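Local coordinates for virulence protein vsdE (Salmonella enterica, PDB 5LQ6) that acts as a cysteine hydrolase effector that suppresses host immune responses and contributes to Salmonella virulence, at residues D130-E135 with F209-Y214; V170-Y175 with Y180-D185. The protein carries 4 engineered substitutions. One frame throughout, in Å; residues are numbered along the deposited sequence. Where two conformers were deposited one is given.

Interaction 1: residues D130-E135 with F209-Y214; sequences DEVEKE and FYVRAY
Val132 approaches the ring of Phe209 obliquely, and the same ring packs edge-to-face with Phe203. Methyl CG2 of Val132 does the touching: it sits 3.5 Å from Phe209 CB, at the root of the ring, with Phe209 CG and then CD2 a little farther off. The two side chains cross at about a right angle, and the methyl meets the base of the aromatic group. With chi1 of Val132 at 170°, CG1 stands opposite the backbone N and CG2 opposite the carbonyl carbon, and the two methyls part between two strand residues: CG2 takes Phe209, while CG1 reaches Val211. That second touch, Val132 CG1 to Val211 CG2 at 4.1 Å, is looser and less certain, because Val211 was modelled in two conformers. All three residues are buried, and the cohesion between the two segments is purely apolar. Val132 also touches Ile150 of strand 147-157 and Phe183 of strand 180-184, so one helix residue meets three strands of the sheet. Strand 209-212 is fixed separately, by backbone hydrogen bonds to Ser151 and Ile149 of strand 147-157. A helix, 129-143, thus lies against one face of an antiparallel sheet and reaches its edge strand, the alpha/beta layering consistent with a papain-like (clan CA) fold.

Interaction 2: residues V170-Y175 with Y180-D185; sequences VVISEY and YVQFID. Engineered in segment 170-175: Ser173 (natural residue Cys).
Strands 163-172 and 180-184 form a beta hairpin, in which Val170 faces Gln182 and Ile172 faces Tyr180 as antiparallel hydrogen-bonded pairs, with the non-hydrogen-bonded pair Val171 and Val181 between them. Each hydrogen-bonded pair closes a ring of two bonds: Gln182 N reaches Val170 O at 2.8 Å and Ile172 N reaches Tyr180 O at 2.8 Å, both answered by the reverse N-H. Between them, Val171 CA makes a 3.3 Å CA-H...O contact with Tyr180 O. Tyr180 has CG wedged between its backbone N and carbonyl carbon (chi1 64°), which lays the ring back across the neighbouring strand. Ile172, modelled in two conformers, puts CB in one of them over one ring face, a CH-pi contact 4.0 Å from the Tyr180 centroid. At the ring's outer end, Tyr180 OH donates to Glu174 OE2 at 2.7 Å, arriving from above the carboxylate plane, which is turned 82° from the ring. The other oxygen, Glu174 OE1, is salt-bridged to Lys177, so the carboxylate is gripped on both oxygens. Gln182 is held at both ends of its amide as well: NE2 gives an almost straight bond (175°) to Phe183 O at 2.9 Å, and OE1 accepts from Arg55. Beyond the hairpin, Asp185 OD2 bonds His165 NE2; with Cys76 this fits the Cys-His-Asp catalytic triad of papain-like cysteine hydrolases.

Both interactions serve one four-stranded antiparallel sheet, at its two outermost strands: interaction 1 sets helix 129-143 on strand 209-212, and interaction 2 pairs strand 180-184 with its neighbour. They meet beneath that helix, where Val132 CG1 lies 4.0 Å from Phe183 CE1, and Glu133 CG packs on Val181 CG2. The chemistry follows the place. Helix on sheet in interaction 1 is a small, buried, wholly apolar contact of 155 Å². Strand on strand in interaction 2 buries 410 Å² and adds a ladder of backbone hydrogen bonds, then turns polar toward the hairpin's partly exposed end. Of the two, only interaction 2 includes a residue of the probable triad, Asp185.

Interaction 1: residues D130-E135 with F209-Y214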
ATOM      1  N   ASP A 130       9.151 -13.864  -0.334  1.00 15.23           N
ATOM      2  CA  ASP A 130       8.714 -15.009  -1.087  1.00 16.18           C
ATOM      3  C   ASP A 130       7.427 -15.589  -0.558  1.00 15.29           C
ATOM      4  O   ASP A 130       6.520 -16.000  -1.287  1.00 17.48           O
ATOM      5  CB  ASP A 130       9.823 -16.098  -1.071  1.00 19.19           C
ATOM      6  CG  ASP A 130      11.177 -15.531  -1.417  1.00 26.40           C
ATOM      7  OD1 ASP A 130      11.835 -14.851  -0.516  1.00 28.20           O
ATOM      8  OD2 ASP A 130      11.514 -15.699  -2.598  1.00 30.74           O
ATOM      9  N   GLU A 131       7.335 -15.653   0.759  1.00 14.93           N
ATOM     10  CA  GLU A 131       6.117 -16.138   1.399  1.00 15.00           C
ATOM     11  C   GLU A 131       4.956 -15.172   1.237  1.00 13.81           C
ATOM     12  O   GLU A 131       3.799 -15.597   1.112  1.00 14.59           O
ATOM     13  CB  GLU A 131       6.442 -16.437   2.824  1.00 15.56           C
ATOM     14  CG  GLU A 131       7.278 -17.715   2.890  1.00 18.29           C
ATOM     15  CD  GLU A 131       7.845 -17.991   4.254  1.00 20.57           C
ATOM     16  OE1 GLU A 131       8.888 -17.391   4.540  1.00 20.56           O
ATOM     17  OE2 GLU A 131       7.264 -18.849   5.002  1.00 20.36           O
ATOM     18  N   VAL A 132       5.246 -13.875   1.274  1.00 12.00           N
ATOM     19  CA  VAL A 132       4.242 -12.871   0.925  1.00 12.29           C
ATOM     20  C   VAL A 132       3.685 -13.134  -0.471  1.00 12.18           C
ATOM     21  O   VAL A 132       2.449 -13.142  -0.658  1.00 12.94           O
ATOM     22  CB  VAL A 132       4.825 -11.473   1.011  1.00 11.21           C
ATOM     23  CG1 VAL A 132       3.849 -10.447   0.421  1.00 11.59           C
ATOM     24  CG2 VAL A 132       5.167 -11.081   2.452  1.00 12.80           C
ATOM     25  N   GLU A 133       4.561 -13.349  -1.444  1.00 13.05           N
ATOM     26  CA  GLU A 133       4.081 -13.618  -2.812  1.00 13.51           C
ATOM     27  C   GLU A 133       3.177 -14.848  -2.858  1.00 14.52           C
ATOM     28  O   GLU A 133       2.128 -14.833  -3.459  1.00 14.25           O
ATOM     29  CB  GLU A 133       5.279 -13.781  -3.763  1.00 15.79           C
ATOM     30  CG  GLU A 133       4.903 -14.082  -5.189  1.00 19.26           C
ATOM     31  CD  GLU A 133       6.084 -14.496  -6.049  1.00 25.64           C
ATOM     32  OE1 GLU A 133       6.867 -15.370  -5.622  1.00 30.55           O
ATOM     33  OE2 GLU A 133       6.246 -13.925  -7.142  1.00 30.93           O
ATOM     34  N   LYS A 134       3.601 -15.915  -2.211  1.00 14.70           N
ATOM     35  CA  LYS A 134       2.826 -17.162  -2.221  1.00 18.07           C
ATOM     36  C   LYS A 134       1.474 -16.967  -1.570  1.00 16.49           C
ATOM     37  O   LYS A 134       0.427 -17.434  -2.083  1.00 16.23           O
ATOM     38  CB  LYS A 134       3.616 -18.247  -1.445  1.00 20.10           C
ATOM     39  CG  LYS A 134       2.873 -19.569  -1.356  1.00 26.20           C
ATOM     40  CD  LYS A 134       3.656 -20.578  -0.540  1.00 31.43           C
ATOM     41  CE  LYS A 134       2.721 -21.601   0.102  1.00 40.16           C
ATOM     42  NZ  LYS A 134       3.449 -22.791   0.644  1.00 47.20           N
ATOM     43  N   GLU A 135       1.413 -16.245  -0.457  1.00 16.13           N
ATOM     44  CA  GLU A 135       0.164 -16.024   0.248  1.00 16.36           C
ATOM     45  C   GLU A 135      -0.805 -15.218  -0.611  1.00 16.34           C
ATOM     46  O   GLU A 135      -1.993 -15.482  -0.643  1.00 15.47           O
ATOM     47  CB  GLU A 135       0.408 -15.303   1.572  1.00 19.31           C
ATOM     48  CG  GLU A 135      -0.801 -14.832   2.355  1.00 27.17           C
ATOM     49  CD  GLU A 135      -1.670 -15.976   2.862  1.00 34.40           C
ATOM     50  OE1 GLU A 135      -1.189 -17.144   2.897  1.00 40.80           O
ATOM     51  OE2 GLU A 135      -2.845 -15.693   3.240  1.00 39.92           O
ATOM     52  N   PHE A 209       6.863  -9.700   7.839  1.00 16.66           N
ATOM     53  CA  PHE A 209       6.035  -9.055   6.863  1.00 15.18           C
ATOM     54  C   PHE A 209       4.574  -9.279   7.243  1.00 14.65           C
ATOM     55  O   PHE A 209       4.198 -10.328   7.751  1.00 15.94           O
ATOM     56  CB  PHE A 209       6.274  -9.683   5.496  1.00 14.62           C
ATOM     57  CG  PHE A 209       7.674  -9.507   4.969  1.00 15.09           C
ATOM     58  CD1 PHE A 209       8.673 -10.315   5.431  1.00 16.66           C
ATOM     59  CD2 PHE A 209       7.969  -8.509   4.048  1.00 16.50           C
ATOM     60  CE1 PHE A 209       9.975 -10.190   4.983  1.00 18.68           C
ATOM     61  CE2 PHE A 209       9.301  -8.392   3.571  1.00 15.64           C
ATOM     62  CZ  PHE A 209      10.277  -9.220   4.080  1.00 17.63           C
ATOM     63  N   TYR A 210       3.723  -8.316   6.897  1.00 14.76           N
ATOM     64  CA  TYR A 210       2.284  -8.429   7.093  1.00 15.72           C
ATOM     65  C   TYR A 210       1.589  -7.923   5.870  1.00 17.31           C
ATOM     66  O   TYR A 210       2.096  -7.047   5.222  1.00 16.51           O
ATOM     67  CB  TYR A 210       1.806  -7.579   8.270  1.00 17.56           C
ATOM     68  CG  TYR A 210       2.394  -7.967   9.584  1.00 21.21           C
ATOM     69  CD1 TYR A 210       3.637  -7.526   9.961  1.00 23.17           C
ATOM     70  CD2 TYR A 210       1.725  -8.828  10.393  1.00 23.42           C
ATOM     71  CE1 TYR A 210       4.217  -7.906  11.172  1.00 28.02           C
ATOM     72  CE2 TYR A 210       2.280  -9.208  11.628  1.00 25.70           C
ATOM     73  CZ  TYR A 210       3.521  -8.757  11.978  1.00 26.86           C
ATOM     74  OH  TYR A 210       4.058  -9.152  13.197  1.00 35.21           O
ATOM     75  N   VAL A 211       0.452  -8.531   5.534  1.00 15.50           N
ATOM     76  CA  VAL A 211      -0.353  -8.157   4.392  0.74 15.63           C
ATOM     77  C   VAL A 211      -1.701  -7.691   4.893  1.00 15.11           C
ATOM     78  O   VAL A 211      -2.268  -8.318   5.778  1.00 15.95           O
ATOM     79  CB  VAL A 211      -0.531  -9.381   3.472  0.74 15.85           C
ATOM     80  CG1 VAL A 211      -1.252  -9.028   2.178  0.74 17.41           C
ATOM     81  CG2 VAL A 211       0.839 -10.015   3.162  0.74 17.23           C
ATOM     82  N   ARG A 212      -2.217  -6.580   4.381  1.00 13.88           N
ATOM     83  CA  ARG A 212      -3.562  -6.136   4.723  1.00 14.77           C
ATOM     84  C   ARG A 212      -4.261  -5.620   3.462  1.00 13.54           C
ATOM     85  O   ARG A 212      -3.613  -5.302   2.466  1.00 14.03           O
ATOM     86  CB  ARG A 212      -3.577  -5.101   5.833  1.00 14.13           C
ATOM     87  CG  ARG A 212      -3.044  -3.735   5.489  1.00 15.38           C
ATOM     88  CD  ARG A 212      -2.857  -2.918   6.795  1.00 16.12           C
ATOM     89  NE  ARG A 212      -2.877  -1.460   6.585  1.00 17.54           N
ATOM     90  CZ  ARG A 212      -1.838  -0.723   6.187  1.00 17.79           C
ATOM     91  NH1 ARG A 212      -0.652  -1.238   5.984  1.00 17.53           N
ATOM     92  NH2 ARG A 212      -1.994   0.587   6.040  1.00 18.38           N
ATOM     93  N   ALA A 213      -5.570  -5.526   3.520  1.00 13.86           N
ATOM     94  CA  ALA A 213      -6.358  -5.090   2.387  1.00 12.94           C
ATOM     95  C   ALA A 213      -7.720  -4.594   2.791  1.00 15.37           C
ATOM     96  O   ALA A 213      -8.295  -5.106   3.780  1.00 18.65           O
ATOM     97  CB  ALA A 213      -6.484  -6.177   1.382  1.00 15.67           C
ATOM     98  N   TYR A 214      -8.214  -3.640   2.049  1.00 16.22           N
ATOM     99  CA  TYR A 214      -9.534  -3.064   2.262  1.00 19.53           C
ATOM    100  C   TYR A 214     -10.564  -3.957   1.643  1.00 22.46           C
ATOM    101  O   TYR A 214     -10.422  -4.331   0.506  1.00 25.29           O
ATOM    102  CB  TYR A 214      -9.594  -1.664   1.597  1.00 19.60           C
ATOM    103  CG  TYR A 214     -10.921  -0.959   1.675  1.00 22.99           C
ATOM    104  CD1 TYR A 214     -11.535  -0.719   2.896  1.00 23.64           C
ATOM    105  CD2 TYR A 214     -11.542  -0.509   0.523  1.00 25.25           C
ATOM    106  CE1 TYR A 214     -12.749  -0.038   2.965  1.00 25.67           C
ATOM    107  CE2 TYR A 214     -12.755   0.162   0.582  1.00 30.58           C
ATOM    108  CZ  TYR A 214     -13.354   0.375   1.805  1.00 30.30           C
ATOM    109  OH  TYR A 214     -14.587   1.027   1.826  1.00 34.16           O
TER

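Interaction 2: residues V170-Y175 with Y180-D185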
ATOM      1  N   VAL A 170      -0.019  -6.068  -6.251  1.00 11.74           N
ATOM      2  CA  VAL A 170      -1.203  -6.312  -7.041  1.00 13.03           C
ATOM      3  C   VAL A 170      -0.977  -7.506  -7.938  1.00 12.49           C
ATOM      4  O   VAL A 170       0.067  -7.630  -8.564  1.00 14.63           O
ATOM      5  CB  VAL A 170      -1.600  -5.094  -7.876  1.00 14.77           C
ATOM      6  CG1 VAL A 170      -2.800  -5.330  -8.786  1.00 17.73           C
ATOM      7  CG2 VAL A 170      -1.923  -3.878  -6.997  1.00 15.84           C
ATOM      8  N   VAL A 171      -1.969  -8.367  -8.007  1.00 11.20           N
ATOM      9  CA  VAL A 171      -1.938  -9.512  -8.955  1.00 11.35           C
ATOM     10  C   VAL A 171      -2.375  -9.039 -10.321  1.00 11.08           C
ATOM     11  O   VAL A 171      -3.453  -8.421 -10.487  1.00 13.60           O
ATOM     12  CB  VAL A 171      -2.848 -10.653  -8.454  1.00 10.57           C
ATOM     13  CG1 VAL A 171      -2.870 -11.794  -9.459  1.00 12.13           C
ATOM     14  CG2 VAL A 171      -2.442 -11.136  -7.084  1.00 11.90           C
ATOM     15  N   ILE A 172      -1.513  -9.281 -11.289  1.00 11.73           N
ATOM     16  CA  ILE A 172      -1.730  -8.903 -12.689  0.53 12.55           C
ATOM     17  C   ILE A 172      -2.049 -10.157 -13.478  1.00 12.59           C
ATOM     18  O   ILE A 172      -1.302 -11.118 -13.411  1.00 12.54           O
ATOM     19  CB  ILE A 172      -0.509  -8.200 -13.309  0.53 13.93           C
ATOM     20  CG1 ILE A 172      -0.136  -6.962 -12.485  0.53 14.86           C
ATOM     21  CG2 ILE A 172      -0.795  -7.853 -14.783  0.53 14.67           C
ATOM     22  CD1 ILE A 172       1.031  -6.170 -13.043  0.53 15.40           C
ATOM     23  N   SER A 173      -3.157 -10.085 -14.225  1.00 14.08           N
ATOM     24  CA  SER A 173      -3.583 -11.179 -15.103  0.63 16.20           C
ATOM     25  C   SER A 173      -3.558 -10.727 -16.553  1.00 16.92           C
ATOM     26  O   SER A 173      -4.447  -9.978 -16.985  1.00 21.16           O
ATOM     27  CB  SER A 173      -4.979 -11.633 -14.671  0.63 18.36           C
ATOM     28  OG  SER A 173      -4.906 -12.219 -13.399  0.63 21.43           O
ATOM     29  N   GLU A 174      -2.528 -11.140 -17.275  1.00 15.01           N
ATOM     30  CA  GLU A 174      -2.312 -10.833 -18.691  1.00 16.20           C
ATOM     31  C   GLU A 174      -2.843 -11.994 -19.508  1.00 16.76           C
ATOM     32  O   GLU A 174      -2.893 -13.114 -19.071  1.00 15.94           O
ATOM     33  CB  GLU A 174      -0.809 -10.599 -18.979  1.00 17.41           C
ATOM     34  CG  GLU A 174      -0.290  -9.272 -18.388  1.00 19.44           C
ATOM     35  CD  GLU A 174       1.241  -9.103 -18.395  1.00 19.74           C
ATOM     36  OE1 GLU A 174       1.978  -9.967 -18.942  1.00 24.60           O
ATOM     37  OE2 GLU A 174       1.752  -8.040 -17.876  1.00 22.39           O
ATOM     38  N   TYR A 175      -3.218 -11.680 -20.743  1.00 16.46           N
ATOM     39  CA  TYR A 175      -3.840 -12.709 -21.585  1.00 16.46           C
ATOM     40  C   TYR A 175      -2.991 -13.944 -21.729  1.00 14.61           C
ATOM     41  O   TYR A 175      -1.817 -13.884 -22.110  1.00 14.80           O
ATOM     42  CB  TYR A 175      -4.134 -12.111 -22.978  1.00 15.89           C
ATOM     43  CG  TYR A 175      -4.900 -13.104 -23.854  1.00 15.88           C
ATOM     44  CD1 TYR A 175      -6.246 -13.299 -23.669  1.00 16.06           C
ATOM     45  CD2 TYR A 175      -4.235 -13.908 -24.788  1.00 16.25           C
ATOM     46  CE1 TYR A 175      -6.941 -14.272 -24.398  1.00 16.93           C
ATOM     47  CE2 TYR A 175      -4.915 -14.868 -25.527  1.00 17.16           C
ATOM     48  CZ  TYR A 175      -6.281 -15.020 -25.336  1.00 17.90           C
ATOM     49  OH  TYR A 175      -7.007 -15.986 -26.028  1.00 17.53           O
ATOM     50  N   TYR A 180       0.440 -13.086 -11.858  1.00 12.91           N
ATOM     51  CA  TYR A 180       1.666 -12.881 -11.138  1.00 12.49           C
ATOM     52  C   TYR A 180       1.520 -11.710 -10.204  1.00 10.70           C
ATOM     53  O   TYR A 180       0.702 -10.810 -10.419  1.00 10.27           O
ATOM     54  CB  TYR A 180       2.871 -12.689 -12.084  1.00 12.56           C
ATOM     55  CG  TYR A 180       2.830 -11.478 -12.944  1.00 12.77           C
ATOM     56  CD1 TYR A 180       3.346 -10.259 -12.503  1.00 14.17           C
ATOM     57  CD2 TYR A 180       2.324 -11.502 -14.224  1.00 15.33           C
ATOM     58  CE1 TYR A 180       3.322  -9.134 -13.271  1.00 14.68           C
ATOM     59  CE2 TYR A 180       2.281 -10.370 -15.008  1.00 15.59           C
ATOM     60  CZ  TYR A 180       2.823  -9.182 -14.574  1.00 15.40           C
ATOM     61  OH  TYR A 180       2.830  -8.064 -15.366  1.00 18.12           O
ATOM     62  N   VAL A 181       2.346 -11.714  -9.148  1.00 12.00           N
ATOM     63  CA  VAL A 181       2.359 -10.587  -8.206  1.00 10.90           C
ATOM     64  C   VAL A 181       3.324  -9.506  -8.693  1.00 11.32           C
ATOM     65  O   VAL A 181       4.482  -9.781  -8.947  1.00 13.65           O
ATOM     66  CB  VAL A 181       2.807 -11.044  -6.813  1.00 12.41           C
ATOM     67  CG1 VAL A 181       2.848  -9.894  -5.821  1.00 13.14           C
ATOM     68  CG2 VAL A 181       1.871 -12.108  -6.313  1.00 13.24           C
ATOM     69  N   GLN A 182       2.781  -8.295  -8.860  1.00 10.07           N
ATOM     70  CA  GLN A 182       3.593  -7.132  -9.072  1.00 10.98           C
ATOM     71  C   GLN A 182       3.717  -6.342  -7.774  1.00 10.68           C
ATOM     72  O   GLN A 182       2.741  -5.748  -7.322  1.00 11.23           O
ATOM     73  CB  GLN A 182       3.037  -6.267 -10.173  1.00 11.92           C
ATOM     74  CG  GLN A 182       3.848  -5.029 -10.486  1.00 11.68           C
ATOM     75  CD  GLN A 182       5.197  -5.369 -11.044  1.00 12.49           C
ATOM     76  OE1 GLN A 182       5.278  -5.983 -12.146  1.00 13.12           O
ATOM     77  NE2 GLN A 182       6.263  -5.120 -10.288  1.00 12.58           N
ATOM     78  N   PHE A 183       4.909  -6.331  -7.210  1.00 11.57           N
ATOM     79  CA  PHE A 183       5.199  -5.388  -6.105  1.00 11.60           C
ATOM     80  C   PHE A 183       5.294  -4.008  -6.643  1.00 11.84           C
ATOM     81  O   PHE A 183       5.828  -3.775  -7.745  1.00 11.71           O
ATOM     82  CB  PHE A 183       6.418  -5.849  -5.336  1.00 12.09           C
ATOM     83  CG  PHE A 183       6.193  -7.137  -4.582  1.00 12.72           C
ATOM     84  CD1 PHE A 183       5.412  -7.156  -3.468  1.00 13.05           C
ATOM     85  CD2 PHE A 183       6.758  -8.346  -4.996  1.00 15.44           C
ATOM     86  CE1 PHE A 183       5.185  -8.325  -2.726  1.00 14.38           C
ATOM     87  CE2 PHE A 183       6.525  -9.497  -4.266  1.00 16.12           C
ATOM     88  CZ  PHE A 183       5.749  -9.487  -3.142  1.00 15.07           C
ATOM     89  N   ILE A 184       4.784  -3.060  -5.856  1.00 10.17           N
ATOM     90  CA  ILE A 184       4.749  -1.642  -6.224  1.00 10.77           C
ATOM     91  C   ILE A 184       5.267  -0.859  -5.021  1.00 11.63           C
ATOM     92  O   ILE A 184       4.746  -1.001  -3.929  1.00 12.46           O
ATOM     93  CB  ILE A 184       3.364  -1.138  -6.606  1.00 12.16           C
ATOM     94  CG1 ILE A 184       2.726  -2.008  -7.660  1.00 14.66           C
ATOM     95  CG2 ILE A 184       3.432   0.296  -7.041  1.00 12.66           C
ATOM     96  CD1 ILE A 184       1.229  -1.931  -7.648  1.00 16.81           C
ATOM     97  N   ASP A 185       6.288  -0.050  -5.206  1.00 11.10           N
ATOM     98  CA  ASP A 185       6.800   0.799  -4.111  1.00 11.65           C
ATOM     99  C   ASP A 185       6.787   2.213  -4.613  1.00 12.02           C
ATOM    100  O   ASP A 185       7.802   2.682  -5.170  1.00 11.63           O
ATOM    101  CB  ASP A 185       8.157   0.324  -3.590  1.00 11.87           C
ATOM    102  CG  ASP A 185       8.562   0.997  -2.322  1.00 14.01           C
ATOM    103  OD1 ASP A 185       7.988   2.049  -1.999  1.00 13.56           O
ATOM    104  OD2 ASP A 185       9.430   0.446  -1.614  1.00 14.99           O
TER